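Local coordinates for N-acetyltransferase family protein (Bacillus anthracis, PDB 3LNB) that probably transfers acetyl groups from acetyl-coenzyme A to arylamines, and so can inactivate the drug sulfamethoxazole, at residues I65-N70 against E292-T297; N267-E270 against T275-K278; N277-E282 against A287-E292. The protein carries 1 engineered substitution. All blocks are in the same frame, centred on the assembly; numbering follows the deposited sequence.

Strands 267-272 and 275-280 and helix 283-294 follow one another along the chain, and all three interactions use the five-stranded antiparallel sheet or this helix against it. Interaction 1 is buried and chiefly apolar, joining the end of the helix to edge strand 68-69. Interaction 2 lies at the other edge, about 16 Å away between centres; it is a partly exposed hairpin of backbone hydrogen bonds whose lysine and asparagine side chains grip coenzyme A phosphates. Interaction 3, partly buried and sparse, shares Asn277 and Lys278 with interaction 2 and Glu292 with interaction 1. It sets an isoleucine of the helix against an isoleucine and an arginine, with further charged side chains nearby.

Interaction 1: I65-N70 against E292-T297; sequences ILPFEN and ESFGIT. Engineered in segment 65-70: Phe68 (natural residue Tyr). With COA (coenzyme A), chain B.
Ile296 and Glu69 meet through contrasting torsions: the isoleucine is extended (chi2 -178°), carrying CD1 well out from its backbone, while Glu69 sets CG between its backbone N and carbonyl carbon (chi1 49°) and then bends at chi2 (104°). The two side chains come from opposite directions, and CD1 of Ile296 rests 4.0 Å from both CG and OE1 of Glu69. The carboxylate is occupied elsewhere: OE1 takes a salt bridge from Arg95 and a hydrogen bond from Gly96 N, and OE2 takes one from Leu71 N, so Ile296 touches a group already fixed by polar bonds. Pro67 fills the rest of the contact. Its CB lies 4.2 Å from Ile296 CD1 and equally far from Phe294 CD2, approaching the Phe294 ring obliquely, while its CG reaches the Phe294 carbonyl O at 3.6 Å. A water sits between Ile65 O and Phe294 O, within hydrogen-bonding range of both, though more acceptors surround it than it has protons to give. Phe68, an engineered residue where the natural one is Tyr, points away from the helix. Its CZ comes within 3.5 Å of coenzyme A N4P, and the thiol sulfur S1P lies in the plane of the ring at its edge. The helix leaves helical geometry at Gly295, with positive phi, just before Ile296 turns in. Pro67, Phe294 and Ile296 thus pack the C-terminal end of helix 283-294 and the turn after it against the start of edge strand 68-69, whose Phe68 faces the coenzyme A pocket of this arylamine N-acetyltransferase fold.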
loop_
_atom_site.group_PDB
_atom_site.type_symbol
_atom_site.label_atom_id
_atom_site.label_comp_id
_atom_site.label_asym_id
_atom_site.label_seq_id
_atom_site.Cartn_x
_atom_site.Cartn_y
_atom_site.Cartn_z
ATOM N N ILE A 65 8.439 -6.333 -3.826
ATOM C CA ILE A 65 8.672 -7.374 -2.826
ATOM C C ILE A 65 7.583 -7.595 -1.771
ATOM O O ILE A 65 7.224 -8.734 -1.481
ATOM C CB ILE A 65 10.023 -7.103 -2.113
ATOM C CG1 ILE A 65 11.156 -7.187 -3.140
ATOM C CG2 ILE A 65 10.233 -8.089 -0.969
ATOM C CD1 ILE A 65 12.492 -6.683 -2.646
ATOM N N LEU A 66 7.074 -6.520 -1.186
ATOM C CA LEU A 66 6.036 -6.638 -0.163
ATOM C C LEU A 66 4.653 -6.814 -0.793
ATOM O O LEU A 66 4.066 -5.859 -1.301
ATOM C CB LEU A 66 6.046 -5.400 0.737
ATOM C CG LEU A 66 7.306 -5.192 1.576
ATOM C CD1 LEU A 66 7.161 -3.918 2.393
ATOM C CD2 LEU A 66 7.528 -6.400 2.492
ATOM N N PRO A 67 4.110 -8.043 -0.759
ATOM C CA PRO A 67 2.790 -8.302 -1.342
ATOM C C PRO A 67 1.668 -7.574 -0.613
ATOM O O PRO A 67 1.720 -7.389 0.604
ATOM C CB PRO A 67 2.635 -9.816 -1.209
ATOM C CG PRO A 67 4.049 -10.319 -1.061
ATOM C CD PRO A 67 4.673 -9.274 -0.186
ATOM N N PHE A 68 0.665 -7.149 -1.373
ATOM C CA PHE A 68 -0.513 -6.491 -0.816
ATOM C C PHE A 68 -1.448 -7.675 -0.563
ATOM O O PHE A 68 -1.876 -8.338 -1.509
ATOM C CB PHE A 68 -1.128 -5.538 -1.851
ATOM C CG PHE A 68 -2.450 -4.950 -1.439
ATOM C CD1 PHE A 68 -2.506 -3.773 -0.689
ATOM C CD2 PHE A 68 -3.646 -5.572 -1.801
ATOM C CE1 PHE A 68 -3.729 -3.226 -0.309
ATOM C CE2 PHE A 68 -4.877 -5.033 -1.425
ATOM C CZ PHE A 68 -4.919 -3.856 -0.677
ATOM N N GLU A 69 -1.743 -7.964 0.702
ATOM C CA GLU A 69 -2.607 -9.097 1.017
ATOM C C GLU A 69 -3.411 -8.959 2.300
ATOM O O GLU A 69 -3.068 -8.174 3.187
ATOM C CB GLU A 69 -1.782 -10.393 1.054
ATOM C CG GLU A 69 -0.493 -10.330 1.885
ATOM C CD GLU A 69 -0.605 -11.028 3.240
ATOM O OE1 GLU A 69 0.454 -11.286 3.862
ATOM O OE2 GLU A 69 -1.741 -11.310 3.689
ATOM N N ASN A 70 -4.475 -9.755 2.386
ATOM C CA ASN A 70 -5.400 -9.762 3.516
ATOM C C ASN A 70 -5.548 -11.173 4.089
ATOM O O ASN A 70 -6.581 -11.495 4.685
ATOM C CB ASN A 70 -6.773 -9.313 3.032
ATOM C CG ASN A 70 -7.427 -10.347 2.134
ATOM O OD1 ASN A 70 -6.741 -11.158 1.506
ATOM N ND2 ASN A 70 -8.754 -10.324 2.063
ATOM N N GLU A 292 5.577 -19.607 -4.888
ATOM C CA GLU A 292 6.423 -19.298 -6.029
ATOM C C GLU A 292 6.338 -17.887 -6.593
ATOM O O GLU A 292 7.352 -17.333 -7.022
ATOM C CB GLU A 292 6.159 -20.292 -7.159
ATOM C CG GLU A 292 6.139 -21.739 -6.698
ATOM C CD GLU A 292 6.434 -22.722 -7.820
ATOM O OE1 GLU A 292 5.910 -22.539 -8.945
ATOM O OE2 GLU A 292 7.187 -23.691 -7.564
ATOM N N SER A 293 5.148 -17.298 -6.609
ATOM C CA SER A 293 5.025 -15.960 -7.173
ATOM C C SER A 293 5.091 -14.829 -6.150
ATOM O O SER A 293 5.511 -13.723 -6.481
ATOM C CB SER A 293 3.726 -15.845 -7.982
ATOM O OG SER A 293 3.722 -16.759 -9.073
ATOM N N PHE A 294 4.693 -15.102 -4.913
ATOM C CA PHE A 294 4.692 -14.067 -3.889
ATOM C C PHE A 294 5.636 -14.270 -2.714
ATOM O O PHE A 294 5.744 -13.398 -1.850
ATOM C CB PHE A 294 3.276 -13.873 -3.346
ATOM C CG PHE A 294 2.287 -13.437 -4.381
ATOM C CD1 PHE A 294 1.466 -14.365 -5.012
ATOM C CD2 PHE A 294 2.179 -12.094 -4.729
ATOM C CE1 PHE A 294 0.549 -13.960 -5.974
ATOM C CE2 PHE A 294 1.270 -11.678 -5.685
ATOM C CZ PHE A 294 0.447 -12.613 -6.313
ATOM N N GLY A 295 6.303 -15.416 -2.663
ATOM C CA GLY A 295 7.223 -15.663 -1.568
ATOM C C GLY A 295 6.530 -15.831 -0.227
ATOM O O GLY A 295 7.146 -15.691 0.832
ATOM N N ILE A 296 5.238 -16.124 -0.253
ATOM C CA ILE A 296 4.519 -16.319 0.995
ATOM C C ILE A 296 4.419 -17.808 1.305
ATOM O O ILE A 296 3.848 -18.580 0.526
ATOM C CB ILE A 296 3.112 -15.692 0.931
ATOM C CG1 ILE A 296 3.243 -14.164 0.858
ATOM C CG2 ILE A 296 2.296 -16.136 2.140
ATOM C CD1 ILE A 296 1.920 -13.411 0.850
ATOM N N THR A 297 4.980 -18.201 2.449
ATOM C CA THR A 297 4.991 -19.600 2.874
ATOM C C THR A 297 4.528 -19.784 4.321
ATOM O O THR A 297 3.870 -18.911 4.895
ATOM C CB THR A 297 6.410 -20.203 2.761
ATOM O OG1 THR A 297 6.925 -19.998 1.435
ATOM C CG2 THR A 297 6.365 -21.688 3.054
HETATM N N1A COA B . -10.449 -7.049 -1.917
HETATM C C2A COA B . -10.501 -8.323 -2.261
HETATM N N3A COA B . -10.482 -8.703 -3.527
HETATM C C4A COA B . -10.408 -7.793 -4.507
HETATM C C5A COA B . -10.357 -6.444 -4.186
HETATM C C6A COA B . -10.377 -6.083 -2.844
HETATM N N6A COA B . -10.310 -4.803 -2.486
HETATM N N7A COA B . -10.274 -5.764 -5.325
HETATM C C8A COA B . -10.269 -6.645 -6.323
HETATM N N9A COA B . -10.346 -7.882 -5.832
HETATM C C1B COA B . -10.256 -9.131 -6.624
HETATM C C2B COA B . -11.336 -9.251 -7.698
HETATM O O2B COA B . -12.558 -9.712 -7.112
HETATM C C3B COA B . -10.724 -10.333 -8.586
HETATM O O3B COA B . -11.125 -11.634 -8.148
HETATM P P3B COA B . -11.315 -12.798 -9.243
HETATM O O7A COA B . -10.203 -12.840 -10.219
HETATM O O8A COA B . -11.471 -14.174 -8.423
HETATM O O9A COA B . -12.735 -12.499 -9.940
HETATM C C4B COA B . -9.217 -10.145 -8.391
HETATM O O4B COA B . -9.060 -9.099 -7.417
HETATM C C5B COA B . -8.539 -9.703 -9.688
HETATM O O5B COA B . -9.067 -8.444 -10.108
HETATM P P1A COA B . -8.677 -7.866 -11.557
HETATM O O1A COA B . -9.248 -6.362 -11.604
HETATM O O2A COA B . -9.219 -8.708 -12.645
HETATM O O3A COA B . -7.069 -7.803 -11.593
HETATM P P2A COA B . -6.191 -6.636 -10.914
HETATM O O4A COA B . -5.985 -5.527 -12.061
HETATM O O5A COA B . -4.901 -7.177 -10.428
HETATM O O6A COA B . -7.072 -5.939 -9.760
HETATM C CBP COA B . -6.263 -5.289 -7.530
HETATM C CCP COA B . -6.969 -6.342 -8.390
HETATM C CDP COA B . -4.787 -5.210 -7.925
HETATM C CEP COA B . -6.376 -5.691 -6.058
HETATM C CAP COA B . -6.933 -3.928 -7.730
HETATM O OAP COA B . -8.323 -4.031 -7.411
HETATM C C9P COA B . -6.307 -2.858 -6.832
HETATM O O9P COA B . -5.185 -2.409 -7.065
HETATM N N8P COA B . -7.077 -2.469 -5.818
HETATM C C7P COA B . -6.675 -1.437 -4.851
HETATM C C6P COA B . -7.069 -1.856 -3.432
HETATM C C5P COA B . -7.042 -0.661 -2.475
HETATM O O5P COA B . -7.921 0.197 -2.525
HETATM N N4P COA B . -6.038 -0.635 -1.603
HETATM C C3P COA B . -5.889 0.458 -0.632
HETATM C C2P COA B . -6.832 0.270 0.558
HETATM S S1P COA B . -6.386 -1.128 1.651
HETATM O O HOH W 1 8.068 -11.292 -2.357
#

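Interaction 2: N267-E270 against T275-K278; sequences NYTE and TKNK. With COA (coenzyme A), chain B.
This is an antiparallel beta hairpin at the edge of the five-stranded sheet, strand 267-272 pairing with the outermost strand 275-280 beside the phosphates of coenzyme A. Glu270 and Asn277 form a hydrogen-bonded pair: Glu270 N donates to Asn277 O at 2.8 Å, and Asn277 N returns a bond to Glu270 O at 2.9 Å. A water beyond them joins Glu270 O, Asn277 ND2 and Thr275 OG1, itself hydrogen-bonded to Phe272 O. Thr269 and Lys278 are the neighbouring non-hydrogen-bonded pair, with side chains on the coenzyme face. The Lys278 chain runs straight through chi2 and then folds at chi3 (-62°) and chi4, bringing its amine back over the threonine, where NZ donates to Thr269 OG1 at 3.0 Å. The same NZ bonds O7A of the 3'-phosphate at 2.8 Å and O2A of the diphosphate at 3.0 Å. Asn267 crosses the aliphatic part of this lysine, CB against Lys278 CG at 3.7 Å, and its ND2 holds O8A of the 3'-phosphate by an almost straight bond (175°). Lys276 NZ, hydrogen-bonded to Thr271 OG1, comes within 2.7 Å of O4A on the other diphosphate phosphorus. Three bonds thus fix the Lys278 amine between two phosphate groups, and the two lysines probably offset part of the negative charge gathered there.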
loop_
_atom_site.group_PDB
_atom_site.type_symbol
_atom_site.label_atom_id
_atom_site.label_comp_id
_atom_site.label_asym_id
_atom_site.label_seq_id
_atom_site.Cartn_x
_atom_site.Cartn_y
_atom_site.Cartn_z
ATOM N N ASN A 267 -9.176 -17.346 -8.712
ATOM C CA ASN A 267 -8.428 -17.038 -9.927
ATOM C C ASN A 267 -7.067 -16.398 -9.749
ATOM O O ASN A 267 -6.807 -15.716 -8.758
ATOM C CB ASN A 267 -9.250 -16.097 -10.805
ATOM C CG ASN A 267 -10.576 -16.682 -11.197
ATOM O OD1 ASN A 267 -10.652 -17.536 -12.085
ATOM N ND2 ASN A 267 -11.641 -16.236 -10.529
ATOM N N TYR A 268 -6.216 -16.615 -10.749
ATOM C CA TYR A 268 -4.881 -16.033 -10.793
ATOM C C TYR A 268 -4.904 -15.080 -11.987
ATOM O O TYR A 268 -5.106 -15.507 -13.127
ATOM C CB TYR A 268 -3.820 -17.111 -11.008
ATOM C CG TYR A 268 -2.402 -16.577 -10.995
ATOM C CD1 TYR A 268 -1.963 -15.739 -9.965
ATOM C CD2 TYR A 268 -1.486 -16.947 -11.981
ATOM C CE1 TYR A 268 -0.642 -15.289 -9.916
ATOM C CE2 TYR A 268 -0.163 -16.504 -11.938
ATOM C CZ TYR A 268 0.251 -15.677 -10.901
ATOM O OH TYR A 268 1.558 -15.253 -10.831
ATOM N N THR A 269 -4.716 -13.790 -11.720
ATOM C CA THR A 269 -4.745 -12.780 -12.770
ATOM C C THR A 269 -3.372 -12.166 -13.001
ATOM O O THR A 269 -2.754 -11.606 -12.085
ATOM C CB THR A 269 -5.760 -11.661 -12.435
ATOM O OG1 THR A 269 -7.054 -12.243 -12.238
ATOM C CG2 THR A 269 -5.849 -10.647 -13.576
ATOM N N GLU A 270 -2.911 -12.268 -14.239
ATOM C CA GLU A 270 -1.608 -11.756 -14.615
ATOM C C GLU A 270 -1.672 -10.624 -15.637
ATOM O O GLU A 270 -2.265 -10.761 -16.705
ATOM C CB GLU A 270 -0.753 -12.899 -15.181
ATOM C CG GLU A 270 -0.488 -14.021 -14.191
ATOM C CD GLU A 270 0.165 -15.222 -14.837
ATOM O OE1 GLU A 270 -0.561 -16.024 -15.478
ATOM O OE2 GLU A 270 1.401 -15.357 -14.712
ATOM N N THR A 275 -0.757 -7.321 -21.655
ATOM C CA THR A 275 -1.826 -8.313 -21.653
ATOM C C THR A 275 -2.352 -8.542 -20.241
ATOM O O THR A 275 -1.648 -8.322 -19.253
ATOM C CB THR A 275 -1.356 -9.669 -22.242
ATOM O OG1 THR A 275 -0.546 -10.365 -21.287
ATOM C CG2 THR A 275 -0.537 -9.440 -23.506
ATOM N N LYS A 276 -3.603 -8.963 -20.151
ATOM C CA LYS A 276 -4.214 -9.220 -18.861
ATOM C C LYS A 276 -5.043 -10.491 -18.962
ATOM O O LYS A 276 -6.074 -10.532 -19.635
ATOM C CB LYS A 276 -5.086 -8.035 -18.448
ATOM C CG LYS A 276 -5.637 -8.128 -17.037
ATOM C CD LYS A 276 -6.508 -6.917 -16.736
ATOM C CE LYS A 276 -5.703 -5.779 -16.139
ATOM N NZ LYS A 276 -5.548 -5.964 -14.666
ATOM N N ASN A 277 -4.568 -11.530 -18.292
ATOM C CA ASN A 277 -5.215 -12.834 -18.299
ATOM C C ASN A 277 -5.715 -13.252 -16.925
ATOM O O ASN A 277 -5.132 -12.882 -15.896
ATOM C CB ASN A 277 -4.231 -13.892 -18.811
ATOM C CG ASN A 277 -4.029 -13.823 -20.309
ATOM O OD1 ASN A 277 -4.739 -14.484 -21.074
ATOM N ND2 ASN A 277 -3.072 -13.009 -20.743
ATOM N N LYS A 278 -6.800 -14.020 -16.918
ATOM C CA LYS A 278 -7.367 -14.536 -15.683
ATOM C C LYS A 278 -7.485 -16.044 -15.854
ATOM O O LYS A 278 -8.035 -16.523 -16.841
ATOM C CB LYS A 278 -8.750 -13.936 -15.400
ATOM C CG LYS A 278 -9.296 -14.309 -14.018
ATOM C CD LYS A 278 -10.696 -13.750 -13.762
ATOM C CE LYS A 278 -10.731 -12.213 -13.788
ATOM N NZ LYS A 278 -9.964 -11.588 -12.666
HETATM N N1A COA B . -10.449 -7.049 -1.917
HETATM C C2A COA B . -10.501 -8.323 -2.261
HETATM N N3A COA B . -10.482 -8.703 -3.527
HETATM C C4A COA B . -10.408 -7.793 -4.507
HETATM C C5A COA B . -10.357 -6.444 -4.186
HETATM C C6A COA B . -10.377 -6.083 -2.844
HETATM N N6A COA B . -10.310 -4.803 -2.486
HETATM N N7A COA B . -10.274 -5.764 -5.325
HETATM C C8A COA B . -10.269 -6.645 -6.323
HETATM N N9A COA B . -10.346 -7.882 -5.832
HETATM C C1B COA B . -10.256 -9.131 -6.624
HETATM C C2B COA B . -11.336 -9.251 -7.698
HETATM O O2B COA B . -12.558 -9.712 -7.112
HETATM C C3B COA B . -10.724 -10.333 -8.586
HETATM O O3B COA B . -11.125 -11.634 -8.148
HETATM P P3B COA B . -11.315 -12.798 -9.243
HETATM O O7A COA B . -10.203 -12.840 -10.219
HETATM O O8A COA B . -11.471 -14.174 -8.423
HETATM O O9A COA B . -12.735 -12.499 -9.940
HETATM C C4B COA B . -9.217 -10.145 -8.391
HETATM O O4B COA B . -9.060 -9.099 -7.417
HETATM C C5B COA B . -8.539 -9.703 -9.688
HETATM O O5B COA B . -9.067 -8.444 -10.108
HETATM P P1A COA B . -8.677 -7.866 -11.557
HETATM O O1A COA B . -9.248 -6.362 -11.604
HETATM O O2A COA B . -9.219 -8.708 -12.645
HETATM O O3A COA B . -7.069 -7.803 -11.593
HETATM P P2A COA B . -6.191 -6.636 -10.914
HETATM O O4A COA B . -5.985 -5.527 -12.061
HETATM O O5A COA B . -4.901 -7.177 -10.428
HETATM O O6A COA B . -7.072 -5.939 -9.760
HETATM C CBP COA B . -6.263 -5.289 -7.530
HETATM C CCP COA B . -6.969 -6.342 -8.390
HETATM C CDP COA B . -4.787 -5.210 -7.925
HETATM C CEP COA B . -6.376 -5.691 -6.058
HETATM C CAP COA B . -6.933 -3.928 -7.730
HETATM O OAP COA B . -8.323 -4.031 -7.411
HETATM C C9P COA B . -6.307 -2.858 -6.832
HETATM O O9P COA B . -5.185 -2.409 -7.065
HETATM N N8P COA B . -7.077 -2.469 -5.818
HETATM C C7P COA B . -6.675 -1.437 -4.851
HETATM C C6P COA B . -7.069 -1.856 -3.432
HETATM C C5P COA B . -7.042 -0.661 -2.475
HETATM O O5P COA B . -7.921 0.197 -2.525
HETATM N N4P COA B . -6.038 -0.635 -1.603
HETATM C C3P COA B . -5.889 0.458 -0.632
HETATM C C2P COA B . -6.832 0.270 0.558
HETATM S S1P COA B . -6.386 -1.128 1.651
HETATM O O HOH W 2 -1.112 -11.687 -18.972
#

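Interaction 3: N277-E282 against A287-E292; sequences NKRPIE and ARILRE. With COA (coenzyme A), chain B.
Helix 283-294 follows strand 275-280 directly and packs back over a face of the sheet, and here one helical side chain, Ile289, meets the last part of that strand and the residue just beyond it. With CG1 set opposite the carbonyl carbon (chi1 -58°), Ile289 sends CD1 out from the helix to lie 4.2 Å from Ile281 CG2 and 4.2 Å from Arg279 NH2. The arginine crosses it at a slant. Leu263 of strand 259-263 and Tyr268 of strand 267-272 also touch Ile289 and help to bury it. Arg279 points to the helix side of the strand, unlike Lys278 before it, and its NH1 makes a long, weak ion pair with Glu270 OE1. Nearby, Arg288 keeps its own partners: NH2 forms a salt bridge with Asp285, and NH1 has Glu292 OE1 in the guanidinium plane at 3.9 Å, a long pair. Asp285 OD2 also accepts from Glu282 N at the helix N-cap, as in half of a capping box. Across the contact there is no hydrogen bond, and Arg279 NH2 and Arg288 NH2 stand 4.7 Å apart. Cohesion between the segments therefore comes largely from van der Waals packing on the Ile289 methyl, while the carboxylates of Glu270 and Asp285 probably ease the mutual repulsion of the two arginines.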
loop_
_atom_site.group_PDB
_atom_site.type_symbol
_atom_site.label_atom_id
_atom_site.label_comp_id
_atom_site.label_asym_id
_atom_site.label_seq_id
_atom_site.Cartn_x
_atom_site.Cartn_y
_atom_site.Cartn_z
ATOM N N ASN A 277 -4.568 -11.530 -18.292
ATOM C CA ASN A 277 -5.215 -12.834 -18.299
ATOM C C ASN A 277 -5.715 -13.252 -16.925
ATOM O O ASN A 277 -5.132 -12.882 -15.896
ATOM C CB ASN A 277 -4.231 -13.892 -18.811
ATOM C CG ASN A 277 -4.029 -13.823 -20.309
ATOM O OD1 ASN A 277 -4.739 -14.484 -21.074
ATOM N ND2 ASN A 277 -3.072 -13.009 -20.743
ATOM N N LYS A 278 -6.800 -14.020 -16.918
ATOM C CA LYS A 278 -7.367 -14.536 -15.683
ATOM C C LYS A 278 -7.485 -16.044 -15.854
ATOM O O LYS A 278 -8.035 -16.523 -16.841
ATOM C CB LYS A 278 -8.750 -13.936 -15.400
ATOM C CG LYS A 278 -9.296 -14.309 -14.018
ATOM C CD LYS A 278 -10.696 -13.750 -13.762
ATOM C CE LYS A 278 -10.731 -12.213 -13.788
ATOM N NZ LYS A 278 -9.964 -11.588 -12.666
ATOM N N ARG A 279 -6.960 -16.788 -14.891
ATOM C CA ARG A 279 -7.000 -18.239 -14.958
ATOM C C ARG A 279 -7.620 -18.851 -13.706
ATOM O O ARG A 279 -7.158 -18.608 -12.590
ATOM C CB ARG A 279 -5.577 -18.772 -15.186
ATOM C CG ARG A 279 -5.285 -20.143 -14.584
ATOM C CD ARG A 279 -4.083 -20.791 -15.259
ATOM N NE ARG A 279 -2.875 -19.977 -15.172
ATOM C CZ ARG A 279 -1.995 -20.014 -14.169
ATOM N NH1 ARG A 279 -0.924 -19.222 -14.201
ATOM N NH2 ARG A 279 -2.168 -20.842 -13.140
ATOM N N PRO A 280 -8.703 -19.631 -13.874
ATOM C CA PRO A 280 -9.351 -20.261 -12.721
ATOM C C PRO A 280 -8.354 -21.250 -12.144
ATOM O O PRO A 280 -7.655 -21.921 -12.896
ATOM C CB PRO A 280 -10.560 -20.967 -13.343
ATOM C CG PRO A 280 -10.835 -20.166 -14.568
ATOM C CD PRO A 280 -9.448 -19.928 -15.107
ATOM N N ILE A 281 -8.289 -21.339 -10.825
ATOM C CA ILE A 281 -7.345 -22.240 -10.173
ATOM C C ILE A 281 -8.024 -23.186 -9.198
ATOM O O ILE A 281 -9.199 -23.026 -8.878
ATOM C CB ILE A 281 -6.274 -21.451 -9.389
ATOM C CG1 ILE A 281 -6.928 -20.701 -8.226
ATOM C CG2 ILE A 281 -5.586 -20.457 -10.299
ATOM C CD1 ILE A 281 -5.936 -20.003 -7.318
ATOM N N GLU A 282 -7.271 -24.171 -8.721
ATOM C CA GLU A 282 -7.791 -25.138 -7.758
ATOM C C GLU A 282 -7.054 -24.930 -6.439
ATOM O O GLU A 282 -6.121 -24.131 -6.364
ATOM C CB GLU A 282 -7.552 -26.569 -8.248
ATOM C CG GLU A 282 -8.053 -26.855 -9.656
ATOM C CD GLU A 282 -7.610 -28.224 -10.150
ATOM O OE1 GLU A 282 -8.078 -29.247 -9.600
ATOM O OE2 GLU A 282 -6.784 -28.275 -11.083
ATOM N N ALA A 287 -1.743 -22.633 -3.142
ATOM C CA ALA A 287 -0.611 -22.735 -2.240
ATOM C C ALA A 287 0.703 -22.552 -2.998
ATOM O O ALA A 287 1.599 -21.837 -2.545
ATOM C CB ALA A 287 -0.641 -24.096 -1.539
ATOM N N ARG A 288 0.806 -23.192 -4.157
ATOM C CA ARG A 288 1.999 -23.109 -4.989
ATOM C C ARG A 288 2.256 -21.708 -5.533
ATOM O O ARG A 288 3.379 -21.219 -5.465
ATOM C CB ARG A 288 1.897 -24.087 -6.158
ATOM C CG ARG A 288 3.040 -23.975 -7.168
ATOM C CD ARG A 288 2.895 -25.026 -8.269
ATOM N NE ARG A 288 1.615 -24.919 -8.968
ATOM C CZ ARG A 288 1.281 -23.916 -9.781
ATOM N NH1 ARG A 288 2.131 -22.919 -10.010
ATOM N NH2 ARG A 288 0.091 -23.907 -10.374
ATOM N N ILE A 289 1.228 -21.066 -6.087
ATOM C CA ILE A 289 1.405 -19.716 -6.628
ATOM C C ILE A 289 1.765 -18.743 -5.508
ATOM O O ILE A 289 2.654 -17.916 -5.674
ATOM C CB ILE A 289 0.139 -19.221 -7.365
ATOM C CG1 ILE A 289 -0.208 -20.196 -8.492
ATOM C CG2 ILE A 289 0.395 -17.831 -7.975
ATOM C CD1 ILE A 289 -1.559 -19.961 -9.130
ATOM N N LEU A 290 1.089 -18.850 -4.366
ATOM C CA LEU A 290 1.391 -17.975 -3.232
ATOM C C LEU A 290 2.886 -18.030 -2.972
ATOM O O LEU A 290 3.557 -16.998 -2.879
ATOM C CB LEU A 290 0.675 -18.436 -1.956
ATOM C CG LEU A 290 -0.494 -17.624 -1.392
ATOM C CD1 LEU A 290 -0.819 -18.132 0.008
ATOM C CD2 LEU A 290 -0.142 -16.148 -1.344
ATOM N N ARG A 291 3.399 -19.254 -2.867
ATOM C CA ARG A 291 4.810 -19.477 -2.594
ATOM C C ARG A 291 5.728 -19.004 -3.714
ATOM O O ARG A 291 6.542 -18.099 -3.520
ATOM C CB ARG A 291 5.057 -20.972 -2.318
ATOM C CG ARG A 291 6.520 -21.344 -2.071
ATOM C CD ARG A 291 6.690 -22.846 -1.777
ATOM N NE ARG A 291 6.286 -23.684 -2.907
ATOM C CZ ARG A 291 5.192 -24.445 -2.925
ATOM N NH1 ARG A 291 4.381 -24.486 -1.869
ATOM N NH2 ARG A 291 4.900 -25.160 -4.004
ATOM N N GLU A 292 5.577 -19.607 -4.888
ATOM C CA GLU A 292 6.423 -19.298 -6.029
ATOM C C GLU A 292 6.338 -17.887 -6.593
ATOM O O GLU A 292 7.352 -17.333 -7.022
ATOM C CB GLU A 292 6.159 -20.292 -7.159
ATOM C CG GLU A 292 6.139 -21.739 -6.698
ATOM C CD GLU A 292 6.434 -22.722 -7.820
ATOM O OE1 GLU A 292 5.910 -22.539 -8.945
ATOM O OE2 GLU A 292 7.187 -23.691 -7.564
HETATM N N1A COA B . -10.449 -7.049 -1.917
HETATM C C2A COA B . -10.501 -8.323 -2.261
HETATM N N3A COA B . -10.482 -8.703 -3.527
HETATM C C4A COA B . -10.408 -7.793 -4.507
HETATM C C5A COA B . -10.357 -6.444 -4.186
HETATM C C6A COA B . -10.377 -6.083 -2.844
HETATM N N6A COA B . -10.310 -4.803 -2.486
HETATM N N7A COA B . -10.274 -5.764 -5.325
HETATM C C8A COA B . -10.269 -6.645 -6.323
HETATM N N9A COA B . -10.346 -7.882 -5.832
HETATM C C1B COA B . -10.256 -9.131 -6.624
HETATM C C2B COA B . -11.336 -9.251 -7.698
HETATM O O2B COA B . -12.558 -9.712 -7.112
HETATM C C3B COA B . -10.724 -10.333 -8.586
HETATM O O3B COA B . -11.125 -11.634 -8.148
HETATM P P3B COA B . -11.315 -12.798 -9.243
HETATM O O7A COA B . -10.203 -12.840 -10.219
HETATM O O8A COA B . -11.471 -14.174 -8.423
HETATM O O9A COA B . -12.735 -12.499 -9.940
HETATM C C4B COA B . -9.217 -10.145 -8.391
HETATM O O4B COA B . -9.060 -9.099 -7.417
HETATM C C5B COA B . -8.539 -9.703 -9.688
HETATM O O5B COA B . -9.067 -8.444 -10.108
HETATM P P1A COA B . -8.677 -7.866 -11.557
HETATM O O1A COA B . -9.248 -6.362 -11.604
HETATM O O2A COA B . -9.219 -8.708 -12.645
HETATM O O3A COA B . -7.069 -7.803 -11.593
HETATM P P2A COA B . -6.191 -6.636 -10.914
HETATM O O4A COA B . -5.985 -5.527 -12.061
HETATM O O5A COA B . -4.901 -7.177 -10.428
HETATM O O6A COA B . -7.072 -5.939 -9.760
HETATM C CBP COA B . -6.263 -5.289 -7.530
HETATM C CCP COA B . -6.969 -6.342 -8.390
HETATM C CDP COA B . -4.787 -5.210 -7.925
HETATM C CEP COA B . -6.376 -5.691 -6.058
HETATM C CAP COA B . -6.933 -3.928 -7.730
HETATM O OAP COA B . -8.323 -4.031 -7.411
HETATM C C9P COA B . -6.307 -2.858 -6.832
HETATM O O9P COA B . -5.185 -2.409 -7.065
HETATM N N8P COA B . -7.077 -2.469 -5.818
HETATM C C7P COA B . -6.675 -1.437 -4.851
HETATM C C6P COA B . -7.069 -1.856 -3.432
HETATM C C5P COA B . -7.042 -0.661 -2.475
HETATM O O5P COA B . -7.921 0.197 -2.525
HETATM N N4P COA B . -6.038 -0.635 -1.603
HETATM C C3P COA B . -5.889 0.458 -0.632
HETATM C C2P COA B . -6.832 0.270 0.558
HETATM S S1P COA B . -6.386 -1.128 1.651
#